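Local atomic coordinates of amino Transferase (Eubacterium rectale, PDB entry 3ELE), a protein that probably catalyses pyridoxal-5'-phosphate-dependent transfer of amino groups, working as a homodimeric member of the class I and II aminotransferase family. Residues Gln51-Thr56 with Lys248-Pro253; Lys58-Asp63 with Pro289-Lys294; Asn101-Met106 with Leu112-Arg117; Ala83-Phe88 with Lys294-Cys299; Glu87-Asn90 with His96-Ala99. All coordinates share one frame; numbering follows the deposited sequence.

Interaction 1: residues Gln51-Thr56 with Lys248-Pro253; sequences QIVNDT and KSLSLP. With PLP (pyridoxal-5'-phosphate), chain E.
Val53, with chi1 at 172°, sets CG1 trans to its own nitrogen and CG2 trans to its carbonyl carbon, a fork whose prongs meet two different leucines. CG2 lies 3.8 Å from CD2 of Leu250, the two side chains crossing at a slant. CG1 meets Leu252 tip to tip, 3.8 Å from its CD2. Both leucines hold CG beside their backbone nitrogen. The residue between them, Ser251, adopts a left-handed backbone (phi 58°, psi 43°), a kink in the loop across which Leu250 and Leu252 both face the helix. A short beta-branched valine suits this place, since it offers two methyl groups close to the helix backbone.

The segment 248-253 belongs to the loop that carries the cofactor lysine in fold type I PLP enzymes. Lys248 takes no part in the packing on the helix; its NZ lies 3.1 Å from C4A of PLP, too far for a covalent bond. The cofactor is modelled with its aldehyde oxygen, although in relatives the equivalent lysine forms the internal aldimine. Tyr72 of the second subunit also hydrogen-bonds PLP, as do Ser245 and Tyr220 of the same chain.

The helix is tightened by its own polar side chains. Ile52 O is gripped from opposite faces of its plane by Thr56 N at 2.9 Å and by Thr56 OG1 at 2.6 Å. One turn apart, Gln51 NE2 reaches OD1 of Asp55 at 3.1 Å, coming from above the carboxylate plane. Leu252 packs further on Met295 and on His70 of the second subunit.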
# COMPACT_ATOMS: atom_id res chain seq x y z
N GLN A 51 8.81 5.98 23.86
CA GLN A 51 10.18 6.31 23.48
C GLN A 51 10.97 5.17 22.79
O GLN A 51 11.85 5.46 22.00
CB GLN A 51 10.96 6.91 24.67
CG GLN A 51 12.24 7.67 24.28
CD GLN A 51 12.00 8.79 23.24
OE1 GLN A 51 11.13 9.65 23.42
NE2 GLN A 51 12.76 8.76 22.16
N ILE A 52 10.60 3.91 23.05
CA ILE A 52 11.22 2.74 22.39
C ILE A 52 11.15 2.79 20.84
O ILE A 52 12.06 2.32 20.19
CB ILE A 52 10.65 1.40 22.97
CG1 ILE A 52 11.44 0.16 22.49
CG2 ILE A 52 9.16 1.25 22.64
CD1 ILE A 52 12.90 0.18 22.77
N VAL A 53 10.10 3.41 20.27
CA VAL A 53 9.94 3.59 18.82
C VAL A 53 11.08 4.42 18.23
O VAL A 53 11.87 3.90 17.43
CB VAL A 53 8.54 4.21 18.46
CG1 VAL A 53 8.44 4.58 16.95
CG2 VAL A 53 7.42 3.24 18.85
N ASN A 54 11.19 5.69 18.64
CA ASN A 54 12.23 6.61 18.16
C ASN A 54 13.65 6.14 18.50
O ASN A 54 14.55 6.25 17.66
CB ASN A 54 11.98 8.06 18.65
CG ASN A 54 10.84 8.77 17.88
OD1 ASN A 54 10.29 8.27 16.88
ND2 ASN A 54 10.49 9.95 18.36
N ASP A 55 13.84 5.62 19.72
CA ASP A 55 15.10 5.01 20.14
C ASP A 55 15.51 3.84 19.23
O ASP A 55 16.65 3.78 18.79
CB ASP A 55 15.04 4.50 21.60
CG ASP A 55 15.04 5.61 22.63
OD1 ASP A 55 15.21 6.81 22.28
OD2 ASP A 55 14.88 5.26 23.82
N THR A 56 14.56 2.96 18.91
CA THR A 56 14.84 1.81 18.02
C THR A 56 15.13 2.26 16.59
O THR A 56 16.05 1.73 15.98
CB THR A 56 13.70 0.76 17.99
OG1 THR A 56 13.45 0.25 19.31
CG2 THR A 56 14.09 -0.42 17.08
N LYS A 248 -2.69 3.10 16.43
CA LYS A 248 -3.18 3.59 17.74
C LYS A 248 -2.33 3.17 18.93
O LYS A 248 -2.08 3.98 19.84
CB LYS A 248 -4.63 3.16 17.96
CG LYS A 248 -5.64 3.96 17.18
CD LYS A 248 -5.82 3.52 15.76
CE LYS A 248 -6.52 4.57 14.91
NZ LYS A 248 -6.62 4.11 13.51
N SER A 249 -1.90 1.91 18.92
CA SER A 249 -1.11 1.31 19.99
C SER A 249 0.25 2.01 20.16
O SER A 249 0.62 2.34 21.26
CB SER A 249 -0.94 -0.20 19.78
OG SER A 249 -0.17 -0.48 18.64
N LEU A 250 0.92 2.28 19.04
CA LEU A 250 2.21 2.99 19.01
C LEU A 250 2.12 4.45 18.49
O LEU A 250 3.15 5.12 18.42
CB LEU A 250 3.22 2.19 18.17
CG LEU A 250 3.73 0.86 18.74
CD1 LEU A 250 4.56 0.12 17.68
CD2 LEU A 250 4.54 1.08 20.04
N SER A 251 0.92 4.94 18.15
CA SER A 251 0.74 6.30 17.60
C SER A 251 1.55 6.54 16.31
O SER A 251 2.16 7.61 16.12
CB SER A 251 1.01 7.40 18.66
OG SER A 251 0.02 7.36 19.66
N LEU A 252 1.52 5.53 15.43
CA LEU A 252 2.23 5.57 14.17
C LEU A 252 1.28 5.45 12.96
O LEU A 252 1.56 4.68 12.04
CB LEU A 252 3.29 4.44 14.15
CG LEU A 252 4.30 4.35 15.29
CD1 LEU A 252 5.20 3.16 15.13
CD2 LEU A 252 5.14 5.63 15.42
N PRO A 253 0.18 6.26 12.92
CA PRO A 253 -0.79 6.12 11.82
C PRO A 253 -0.25 6.43 10.42
O PRO A 253 -0.69 5.81 9.45
CB PRO A 253 -1.91 7.09 12.20
CG PRO A 253 -1.32 8.06 13.03
CD PRO A 253 -0.25 7.35 13.82
N1 PLP E . -10.45 0.56 11.48
C2 PLP E . -11.06 1.51 12.30
C2A PLP E . -12.31 1.14 13.04
C3 PLP E . -10.49 2.79 12.46
O3 PLP E . -11.08 3.72 13.28
C4 PLP E . -9.32 3.14 11.75
C4A PLP E . -9.04 4.62 11.62
O4A PLP E . -9.55 5.27 10.70
C5 PLP E . -8.71 2.15 10.92
C6 PLP E . -9.29 0.86 10.79
C5A PLP E . -7.47 2.42 10.09
O4P PLP E . -6.28 2.11 10.74
P PLP E . -4.92 2.23 9.89
O1P PLP E . -3.95 1.18 10.34
O2P PLP E . -4.27 3.55 10.19
O3P PLP E . -5.16 2.10 8.42

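Interaction 2: residues Lys58-Asp63 with Pro289-Lys294; sequences KELVTD and PSLFQK
Leu60 points from its helix toward the segment 289-294, and its CD1 methyl does the touching. That methyl settles between two residues one helical turn apart. On one side CB of Lys294 lies 3.9 Å from Leu60 CD1, the lysine's side chain running across the leucine rather than along it. On the other, CD1 of Leu291 approaches Leu60 CD1 to 4.1 Å. The backbone takes part too, with Leu291 O 3.8 Å from the same CD1 of Leu60. Leucine suits the spot because its branched end fills the space between two helices without needing a polar partner.

Leu291 starts out obliquely to its partner, but its CG stands trans to the backbone nitrogen (chi1 170°), and this swing carries the methyl end closer to Leu60. Lys294 does the reverse: its beta carbon faces Leu60 while the chain, bent at its last torsion, leads away to a salt bridge between NZ and Asp78. Its root is thus used as hydrocarbon and its end as charge. Pro289 occupies the N-cap position of the helix 290-296; its carbonyl oxygen accepts from Gln293 N at 2.9 Å. On the other helix, Thr62 OG1 folds back onto Lys58 O at 2.7 Å, taking up an acceptor that Thr62 N shares.

The pair lies at the dimer interface, where Leu291 N is hydrogen-bonded to Glu255 of the second subunit and Leu291 packs on that subunit's Phe292. From within the chain, Leu69 of the helix 66-70 touches Leu60, Leu291 and Lys294, so that three helices of one subunit converge here.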
# COMPACT_ATOMS: atom_id res chain seq x y z
N LYS A 58 16.41 5.09 15.62
CA LYS A 58 17.77 5.63 15.70
C LYS A 58 18.84 4.53 15.67
O LYS A 58 19.84 4.66 14.96
CB LYS A 58 17.95 6.53 16.95
CG LYS A 58 17.37 7.93 16.76
CD LYS A 58 17.51 8.85 18.01
CE LYS A 58 16.44 8.55 19.08
NZ LYS A 58 16.39 9.58 20.17
N GLU A 59 18.62 3.45 16.42
CA GLU A 59 19.55 2.30 16.48
C GLU A 59 19.72 1.56 15.15
O GLU A 59 20.85 1.18 14.79
CB GLU A 59 19.12 1.31 17.57
CG GLU A 59 19.36 1.82 19.01
CD GLU A 59 18.73 0.90 20.07
OE1 GLU A 59 18.42 -0.28 19.76
OE2 GLU A 59 18.57 1.37 21.23
N LEU A 60 18.62 1.34 14.44
CA LEU A 60 18.65 0.63 13.16
C LEU A 60 19.41 1.46 12.11
O LEU A 60 20.29 0.95 11.43
CB LEU A 60 17.23 0.28 12.70
CG LEU A 60 16.50 -0.69 13.63
CD1 LEU A 60 15.08 -0.85 13.16
CD2 LEU A 60 17.21 -2.04 13.76
N VAL A 61 19.05 2.73 12.01
CA VAL A 61 19.71 3.69 11.13
C VAL A 61 21.23 3.82 11.42
O VAL A 61 22.02 3.97 10.48
CB VAL A 61 18.96 5.07 11.17
CG1 VAL A 61 19.81 6.21 10.70
CG2 VAL A 61 17.64 4.98 10.37
N THR A 62 21.62 3.68 12.68
CA THR A 62 23.03 3.80 13.09
C THR A 62 23.85 2.49 12.98
O THR A 62 25.01 2.55 12.56
CB THR A 62 23.14 4.33 14.55
OG1 THR A 62 22.37 5.53 14.67
CG2 THR A 62 24.59 4.64 14.93
N ASP A 63 23.25 1.34 13.33
CA ASP A 63 23.97 0.04 13.43
C ASP A 63 23.58 -1.10 12.49
O ASP A 63 24.37 -2.02 12.30
CB ASP A 63 23.83 -0.48 14.86
CG ASP A 63 24.35 0.50 15.91
OD1 ASP A 63 25.29 1.28 15.64
OD2 ASP A 63 23.81 0.47 17.03
N PRO A 289 6.77 -1.47 5.14
CA PRO A 289 8.04 -0.75 5.24
C PRO A 289 9.08 -1.46 6.14
O PRO A 289 8.83 -1.71 7.33
CB PRO A 289 7.62 0.62 5.79
CG PRO A 289 6.22 0.77 5.36
CD PRO A 289 5.65 -0.59 5.54
N SER A 290 10.21 -1.76 5.53
CA SER A 290 11.28 -2.56 6.13
C SER A 290 11.80 -1.99 7.46
O SER A 290 11.99 -2.74 8.41
CB SER A 290 12.42 -2.72 5.12
OG SER A 290 13.39 -3.64 5.57
N LEU A 291 11.99 -0.67 7.53
CA LEU A 291 12.47 0.01 8.76
C LEU A 291 11.51 -0.28 9.92
O LEU A 291 11.96 -0.64 11.02
CB LEU A 291 12.61 1.54 8.54
CG LEU A 291 12.85 2.43 9.76
CD1 LEU A 291 14.12 2.00 10.42
CD2 LEU A 291 12.91 3.91 9.37
N PHE A 292 10.21 -0.18 9.63
CA PHE A 292 9.15 -0.41 10.64
C PHE A 292 8.96 -1.89 10.99
O PHE A 292 8.71 -2.19 12.14
CB PHE A 292 7.85 0.32 10.27
CG PHE A 292 8.04 1.80 10.12
CD1 PHE A 292 8.42 2.58 11.22
CD2 PHE A 292 7.91 2.44 8.90
CE1 PHE A 292 8.64 3.96 11.07
CE2 PHE A 292 8.12 3.81 8.76
CZ PHE A 292 8.49 4.56 9.83
N GLN A 293 9.13 -2.80 10.02
CA GLN A 293 9.11 -4.24 10.33
C GLN A 293 10.20 -4.60 11.34
O GLN A 293 9.93 -5.30 12.31
CB GLN A 293 9.32 -5.12 9.10
CG GLN A 293 8.18 -5.09 8.08
CD GLN A 293 8.30 -6.22 7.07
OE1 GLN A 293 8.48 -7.37 7.45
NE2 GLN A 293 8.17 -5.89 5.77
N LYS A 294 11.42 -4.11 11.10
CA LYS A 294 12.57 -4.38 11.96
C LYS A 294 12.39 -3.72 13.34
O LYS A 294 12.74 -4.32 14.36
CB LYS A 294 13.89 -4.02 11.27
CG LYS A 294 14.08 -4.84 9.96
CD LYS A 294 15.42 -4.64 9.30
CE LYS A 294 15.40 -4.90 7.80
NZ LYS A 294 14.70 -6.14 7.35

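Interaction 3: residues Asn101-Met106 with Leu112-Arg117; sequences NLYMTM and LSICFR
The phenol ring of Tyr103 meets CD1 of Ile114 at an oblique angle, its CE1 standing 3.7 Å from that methyl and its CD1 4.1 Å. At the ring edge, in its plane, lies CG2 of Thr105 from the same strand. That CG2 is also 3.6 Å from CD1 of Ile114, so the isoleucine tip closes a small apolar triangle with the ring and the threonine methyl. Val276 and Cys277 of the helix 269-282 also touch the Tyr103 side chain. The ring reaches toward the helix because CG is trans to the backbone nitrogen, chi1 -178°.

Tyr103 and Thr105 are two residues apart on a strand and share the face turned to the helix 108-119, whereas Met104 faces the other way. The strand 102-105 lies at the edge of the seven-stranded mixed sheet that forms the large domain of fold type I aminotransferases, paired antiparallel with the strand 258-261. Strand and helix follow each other directly; the turn between them holds Gly107, and the first turn of the helix holds Ala108 and Ala109, all three of the cofactor pocket; Ala108 N hydrogen-bonds PLP. The start of the helix is therefore directed at the cofactor, and its dipole would probably favour the phosphate, as in relatives.

Threonine divides its duties here: its methyl packs, while OG1 takes the sterically tight position between backbone nitrogen and carbonyl carbon, chi1 64°, and is hydrogen-bonded to Ser111 OG and Gly107 O. Isoleucine fits opposite, since its longer CG1 arm carries CD1 across to the sheet. Ile114 rests on the same Val276 and on Tyr285.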
# COMPACT_ATOMS: atom_id res chain seq x y z
N ASN A 101 1.69 -17.71 10.26
CA ASN A 101 0.30 -17.31 10.43
C ASN A 101 0.13 -15.79 10.16
O ASN A 101 -1.01 -15.32 10.10
CB ASN A 101 -0.20 -17.66 11.86
CG ASN A 101 -0.43 -19.15 12.07
OD1 ASN A 101 0.24 -19.77 12.89
ND2 ASN A 101 -1.36 -19.72 11.35
N LEU A 102 1.23 -15.04 10.00
CA LEU A 102 1.20 -13.58 9.82
C LEU A 102 1.55 -13.13 8.41
O LEU A 102 2.33 -13.81 7.73
CB LEU A 102 2.17 -12.89 10.80
CG LEU A 102 1.79 -12.71 12.28
CD1 LEU A 102 0.53 -11.83 12.37
CD2 LEU A 102 1.59 -14.02 13.01
N TYR A 103 0.94 -12.02 7.98
CA TYR A 103 1.27 -11.35 6.71
C TYR A 103 1.39 -9.87 7.05
O TYR A 103 0.39 -9.28 7.45
CB TYR A 103 0.19 -11.62 5.66
CG TYR A 103 0.46 -11.01 4.30
CD1 TYR A 103 0.14 -9.69 4.04
CD2 TYR A 103 1.01 -11.75 3.27
CE1 TYR A 103 0.38 -9.10 2.81
CE2 TYR A 103 1.27 -11.18 2.04
CZ TYR A 103 0.94 -9.85 1.81
OH TYR A 103 1.16 -9.25 0.58
N MSE A 104 2.58 -9.29 6.90
CA MSE A 104 2.81 -7.89 7.28
C MSE A 104 2.23 -6.96 6.21
O MSE A 104 2.49 -7.14 5.02
CB MSE A 104 4.29 -7.59 7.51
CG MSE A 104 4.98 -8.52 8.54
SE MSE A 104 4.06 -8.66 10.23
CE MSE A 104 4.28 -6.84 10.83
N THR A 105 1.47 -5.96 6.66
CA THR A 105 0.76 -5.04 5.79
C THR A 105 1.11 -3.58 6.09
O THR A 105 1.77 -3.28 7.08
CB THR A 105 -0.78 -5.21 5.92
OG1 THR A 105 -1.18 -4.87 7.25
CG2 THR A 105 -1.22 -6.64 5.57
N MSE A 106 0.62 -2.70 5.23
CA MSE A 106 0.81 -1.27 5.32
C MSE A 106 -0.38 -0.61 5.99
O MSE A 106 -1.03 0.27 5.42
CB MSE A 106 1.09 -0.73 3.91
CG MSE A 106 2.38 -1.40 3.34
SE MSE A 106 2.98 -0.59 1.75
CE MSE A 106 1.58 -1.19 0.68
N LEU A 112 -7.60 -4.89 5.78
CA LEU A 112 -9.04 -5.05 5.43
C LEU A 112 -9.22 -5.26 3.93
O LEU A 112 -9.92 -6.20 3.53
CB LEU A 112 -9.84 -3.83 5.90
CG LEU A 112 -9.94 -3.68 7.43
CD1 LEU A 112 -10.43 -2.29 7.81
CD2 LEU A 112 -10.83 -4.76 8.03
N SER A 113 -8.53 -4.43 3.12
CA SER A 113 -8.59 -4.52 1.66
C SER A 113 -8.20 -5.92 1.18
O SER A 113 -8.94 -6.55 0.40
CB SER A 113 -7.72 -3.44 1.00
OG SER A 113 -8.21 -2.14 1.29
N ILE A 114 -7.07 -6.42 1.70
CA ILE A 114 -6.58 -7.79 1.42
C ILE A 114 -7.62 -8.85 1.75
O ILE A 114 -7.82 -9.76 0.96
CB ILE A 114 -5.25 -8.10 2.21
CG1 ILE A 114 -4.08 -7.35 1.60
CG2 ILE A 114 -4.92 -9.58 2.19
CD1 ILE A 114 -2.87 -7.33 2.47
N CYS A 115 -8.27 -8.73 2.92
CA CYS A 115 -9.31 -9.70 3.34
C CYS A 115 -10.53 -9.74 2.42
O CYS A 115 -10.96 -10.82 2.02
CB CYS A 115 -9.75 -9.48 4.79
SG CYS A 115 -8.47 -9.90 6.01
N PHE A 116 -11.06 -8.58 2.06
CA PHE A 116 -12.23 -8.53 1.17
C PHE A 116 -11.85 -8.97 -0.25
O PHE A 116 -12.60 -9.72 -0.90
CB PHE A 116 -12.90 -7.16 1.15
CG PHE A 116 -13.32 -6.66 2.51
CD1 PHE A 116 -14.14 -7.42 3.34
CD2 PHE A 116 -12.93 -5.38 2.94
CE1 PHE A 116 -14.54 -6.93 4.61
CE2 PHE A 116 -13.34 -4.88 4.18
CZ PHE A 116 -14.14 -5.66 5.02
N ARG A 117 -10.67 -8.53 -0.70
CA ARG A 117 -10.14 -8.93 -2.01
C ARG A 117 -9.91 -10.45 -2.11
O ARG A 117 -10.28 -11.07 -3.10
CB ARG A 117 -8.86 -8.15 -2.32
CG ARG A 117 -8.29 -8.30 -3.73
CD ARG A 117 -9.32 -8.01 -4.82
NE ARG A 117 -8.72 -7.94 -6.15
CZ ARG A 117 -8.24 -6.85 -6.76
NH1 ARG A 117 -8.29 -5.66 -6.19
NH2 ARG A 117 -7.72 -6.95 -7.98

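Interaction 4: residues Ala83-Phe88 with Lys294-Cys299; sequences AAIAEF and KMIVKC
Plain apolar packing joins the helix 79-93, through Ala84 and Ile85, to Ile296 and Val297 on the segment 294-299. The contact is partly buried, and no other chain of the assembly touches its segments. The backbones come near each other, with CA of Ala84 and CA of Val297 only 5.7 Å apart. Alanine makes this possible: its CB faces the other segment and rests 4.1 Å from CA of Val297, practically against the main chain. The same CB is 4.4 Å from Val297 CG1, whose side chain flanks the alanine rather than facing it.

A second, deeper pair lies beside the first. Ile85 turns its end toward the partner, bringing CD1 to 4.3 Å from CG2 of Ile296. The short branch of Ile296 thus makes the contact, while its longer arm leads off elsewhere. The branch at CB of Ile296 suits the place, since it puts a methyl close to the backbone for Ile85 to meet.

A type I beta turn runs from Ile296 to Cys299, closed by Cys299 N to Ile296 O at 3.1 Å. Gln300 NE2 is a further donor to that oxygen. Ile85 also packs on Leu102 and Met104 of the strand 102-105, while Thr81, one turn earlier in the helix 79-93, touches both Ile296 and Val297.

With methyl and methine groups alone meeting across the segments, the contact has no directional bond to fix its register; its fit probably rests on shape, with the small Ala84 letting the two backbones approach.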
# COMPACT_ATOMS: atom_id res chain seq x y z
N ALA A 83 7.61 -13.77 13.50
CA ALA A 83 7.94 -14.61 14.68
C ALA A 83 7.72 -13.88 16.00
O ALA A 83 7.09 -14.42 16.89
CB ALA A 83 9.39 -15.14 14.60
N ALA A 84 8.21 -12.64 16.09
CA ALA A 84 8.05 -11.76 17.28
C ALA A 84 6.59 -11.46 17.63
O ALA A 84 6.24 -11.40 18.81
CB ALA A 84 8.80 -10.45 17.07
N ILE A 85 5.75 -11.27 16.60
CA ILE A 85 4.29 -11.05 16.80
C ILE A 85 3.61 -12.36 17.21
O ILE A 85 2.83 -12.35 18.14
CB ILE A 85 3.61 -10.49 15.54
CG1 ILE A 85 4.14 -9.10 15.22
CG2 ILE A 85 2.04 -10.44 15.69
CD1 ILE A 85 3.69 -8.57 13.86
N ALA A 86 3.91 -13.47 16.53
CA ALA A 86 3.32 -14.78 16.89
C ALA A 86 3.59 -15.11 18.36
O ALA A 86 2.66 -15.46 19.09
CB ALA A 86 3.85 -15.89 15.98
N GLU A 87 4.85 -14.93 18.79
CA GLU A 87 5.29 -15.21 20.16
C GLU A 87 4.67 -14.27 21.22
O GLU A 87 4.34 -14.71 22.32
CB GLU A 87 6.83 -15.18 20.25
CG GLU A 87 7.49 -16.35 19.46
CD GLU A 87 9.01 -16.18 19.22
OE1 GLU A 87 9.64 -15.28 19.84
OE2 GLU A 87 9.58 -16.97 18.42
N PHE A 88 4.54 -12.98 20.87
CA PHE A 88 3.87 -11.99 21.73
C PHE A 88 2.38 -12.34 21.91
O PHE A 88 1.86 -12.24 23.01
CB PHE A 88 4.01 -10.55 21.18
CG PHE A 88 3.10 -9.55 21.86
CD1 PHE A 88 3.39 -9.09 23.14
CD2 PHE A 88 1.91 -9.15 21.25
CE1 PHE A 88 2.51 -8.20 23.81
CE2 PHE A 88 1.03 -8.26 21.90
CZ PHE A 88 1.33 -7.79 23.17
N LYS A 294 11.42 -4.11 11.10
CA LYS A 294 12.57 -4.38 11.96
C LYS A 294 12.39 -3.72 13.34
O LYS A 294 12.74 -4.32 14.36
CB LYS A 294 13.89 -4.02 11.27
CG LYS A 294 14.08 -4.84 9.96
CD LYS A 294 15.42 -4.64 9.30
CE LYS A 294 15.40 -4.90 7.80
NZ LYS A 294 14.70 -6.14 7.35
N MSE A 295 11.81 -2.52 13.36
CA MSE A 295 11.53 -1.78 14.61
C MSE A 295 10.50 -2.50 15.49
O MSE A 295 10.66 -2.55 16.72
CB MSE A 295 11.09 -0.33 14.29
CG MSE A 295 10.62 0.53 15.47
SE MSE A 295 8.75 0.28 16.00
CE MSE A 295 7.86 0.81 14.40
N ILE A 296 9.44 -3.04 14.88
CA ILE A 296 8.35 -3.76 15.59
C ILE A 296 8.84 -4.97 16.42
O ILE A 296 8.24 -5.29 17.45
CB ILE A 296 7.13 -4.12 14.61
CG1 ILE A 296 6.05 -3.03 14.63
CG2 ILE A 296 6.43 -5.41 14.97
CD1 ILE A 296 6.28 -1.95 13.69
N VAL A 297 9.94 -5.60 15.98
CA VAL A 297 10.57 -6.72 16.68
C VAL A 297 10.86 -6.39 18.16
O VAL A 297 10.66 -7.23 19.03
CB VAL A 297 11.89 -7.18 15.97
CG1 VAL A 297 12.64 -8.29 16.77
CG2 VAL A 297 11.58 -7.67 14.57
N LYS A 298 11.28 -5.14 18.41
CA LYS A 298 11.62 -4.63 19.74
C LYS A 298 10.52 -3.85 20.49
O LYS A 298 10.78 -3.38 21.62
CB LYS A 298 12.90 -3.78 19.63
CG LYS A 298 14.04 -4.54 18.92
CD LYS A 298 15.42 -4.10 19.33
CE LYS A 298 16.51 -5.00 18.69
NZ LYS A 298 16.40 -6.45 19.10
N CYS A 299 9.32 -3.76 19.91
CA CYS A 299 8.18 -2.99 20.46
C CYS A 299 6.93 -3.80 20.77
O CYS A 299 5.83 -3.24 20.89
CB CYS A 299 7.83 -1.88 19.47
SG CYS A 299 9.17 -0.75 19.25

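Interaction 5: residues Glu87-Asn90 with His96-Ala99; sequences EFLN and HFNA
Two hydrogen bonds tie Asn90 to the backbone of Phe97, the side-chain amide using both of its ends. ND2 donates a hydrogen bond to Phe97 O at 2.7 Å, with an N-H...O angle of 160°. This bond is well aligned: the donor lies in the carbonyl plane on a lone pair, and the acceptor lies almost in the plane of the Asn90 amide. In return Phe97 N donates to Asn90 OD1 at 2.9 Å, less straight at 149°, the donor tilted somewhat out of that carbonyl plane. OD1 is also hydrogen-bonded to Thr95 OG1, just before the loop segment. The torsion chi1 of -60°, with CG beside the backbone nitrogen, turns the amide toward the loop.

Apolar contacts are carried by the Phe97 ring. Leu89 CB comes to its edge, near the ring plane, 4.0 Å from CD2 of Phe97, and Leu89 CD1 is 4.1 Å from the same carbon. Leu261 and Phe232 each pack on both side chains, so the aromatic is buried where the chain heads for the strand 102-105.

His96, by contrast, turns away from the helix; its NE2 is hydrogen-bonded to Glu265.

With an alanine at position 90's place in the helix, Phe97 N and O would probably lose these mates and the loop after the helix 79-93 be less firmly held.

The asparagine amide, a small copy of a peptide group with one donor and one acceptor on a rigid plane, satisfies the N-H and C=O of a single residue, and two bonds together resist rotation of the amide where one would not.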
# COMPACT_ATOMS: atom_id res chain seq x y z
N GLU A 87 4.85 -14.93 18.79
CA GLU A 87 5.29 -15.21 20.16
C GLU A 87 4.67 -14.27 21.22
O GLU A 87 4.34 -14.71 22.32
CB GLU A 87 6.83 -15.18 20.25
CG GLU A 87 7.49 -16.35 19.46
CD GLU A 87 9.01 -16.18 19.22
OE1 GLU A 87 9.64 -15.28 19.84
OE2 GLU A 87 9.58 -16.97 18.42
N PHE A 88 4.54 -12.98 20.87
CA PHE A 88 3.87 -11.99 21.73
C PHE A 88 2.38 -12.34 21.91
O PHE A 88 1.86 -12.24 23.01
CB PHE A 88 4.01 -10.55 21.18
CG PHE A 88 3.10 -9.55 21.86
CD1 PHE A 88 3.39 -9.09 23.14
CD2 PHE A 88 1.91 -9.15 21.25
CE1 PHE A 88 2.51 -8.20 23.81
CE2 PHE A 88 1.03 -8.26 21.90
CZ PHE A 88 1.33 -7.79 23.17
N LEU A 89 1.70 -12.68 20.81
CA LEU A 89 0.27 -13.06 20.82
C LEU A 89 0.02 -14.34 21.63
O LEU A 89 -0.94 -14.41 22.39
CB LEU A 89 -0.28 -13.20 19.39
CG LEU A 89 -0.38 -11.94 18.52
CD1 LEU A 89 -0.83 -12.30 17.06
CD2 LEU A 89 -1.30 -10.89 19.14
N ASN A 90 0.90 -15.34 21.47
CA ASN A 90 0.83 -16.59 22.24
C ASN A 90 1.02 -16.35 23.75
O ASN A 90 0.27 -16.87 24.55
CB ASN A 90 1.82 -17.64 21.70
CG ASN A 90 1.57 -18.00 20.24
OD1 ASN A 90 0.53 -17.64 19.66
ND2 ASN A 90 2.54 -18.66 19.61
N HIS A 96 -1.45 -20.38 19.71
CA HIS A 96 -0.32 -21.22 19.25
C HIS A 96 0.12 -20.88 17.82
O HIS A 96 0.41 -21.77 17.00
CB HIS A 96 -0.67 -22.73 19.38
CG HIS A 96 -1.94 -23.10 18.68
ND1 HIS A 96 -3.17 -23.02 19.29
CD2 HIS A 96 -2.17 -23.51 17.41
CE1 HIS A 96 -4.11 -23.38 18.43
NE2 HIS A 96 -3.53 -23.68 17.28
N PHE A 97 0.19 -19.57 17.53
CA PHE A 97 0.60 -19.10 16.21
C PHE A 97 2.11 -19.25 16.02
O PHE A 97 2.88 -19.33 16.98
CB PHE A 97 0.26 -17.61 15.99
CG PHE A 97 -1.17 -17.27 16.21
CD1 PHE A 97 -2.15 -17.85 15.42
CD2 PHE A 97 -1.55 -16.34 17.19
CE1 PHE A 97 -3.48 -17.55 15.61
CE2 PHE A 97 -2.89 -16.01 17.37
CZ PHE A 97 -3.85 -16.63 16.58
N ASN A 98 2.52 -19.30 14.75
CA ASN A 98 3.93 -19.26 14.36
C ASN A 98 4.09 -18.11 13.36
O ASN A 98 3.10 -17.49 12.97
CB ASN A 98 4.41 -20.63 13.85
CG ASN A 98 3.68 -21.11 12.61
OD1 ASN A 98 3.52 -20.37 11.63
ND2 ASN A 98 3.26 -22.37 12.63
N ALA A 99 5.32 -17.83 12.94
CA ALA A 99 5.60 -16.74 11.96
C ALA A 99 4.71 -16.82 10.70
O ALA A 99 4.19 -15.80 10.21
CB ALA A 99 7.08 -16.77 11.56

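In the fold
Along the chain the first segments come in the order 51-56, 58-63, 83-88, 87-90, 101-106, and interactions 3 and 5 close within a few residues, whereas 1, 2 and 4 each span about 200. Interactions 1 and 2 share the helix 51-63, 2 and 4 the helix 290-296, and 4 and 5 the helix 79-93; their centres lie 10 to 13 Å apart in this chain of neighbours. Interaction 3, about 17 Å from both 4 and 5, adds the edge strand 102-105, which Ile85 of interaction 4 touches. Together they connect the sheet of the large domain, the cofactor loop and the helices at the dimer interface, which interactions 1, 2 and 3 reach.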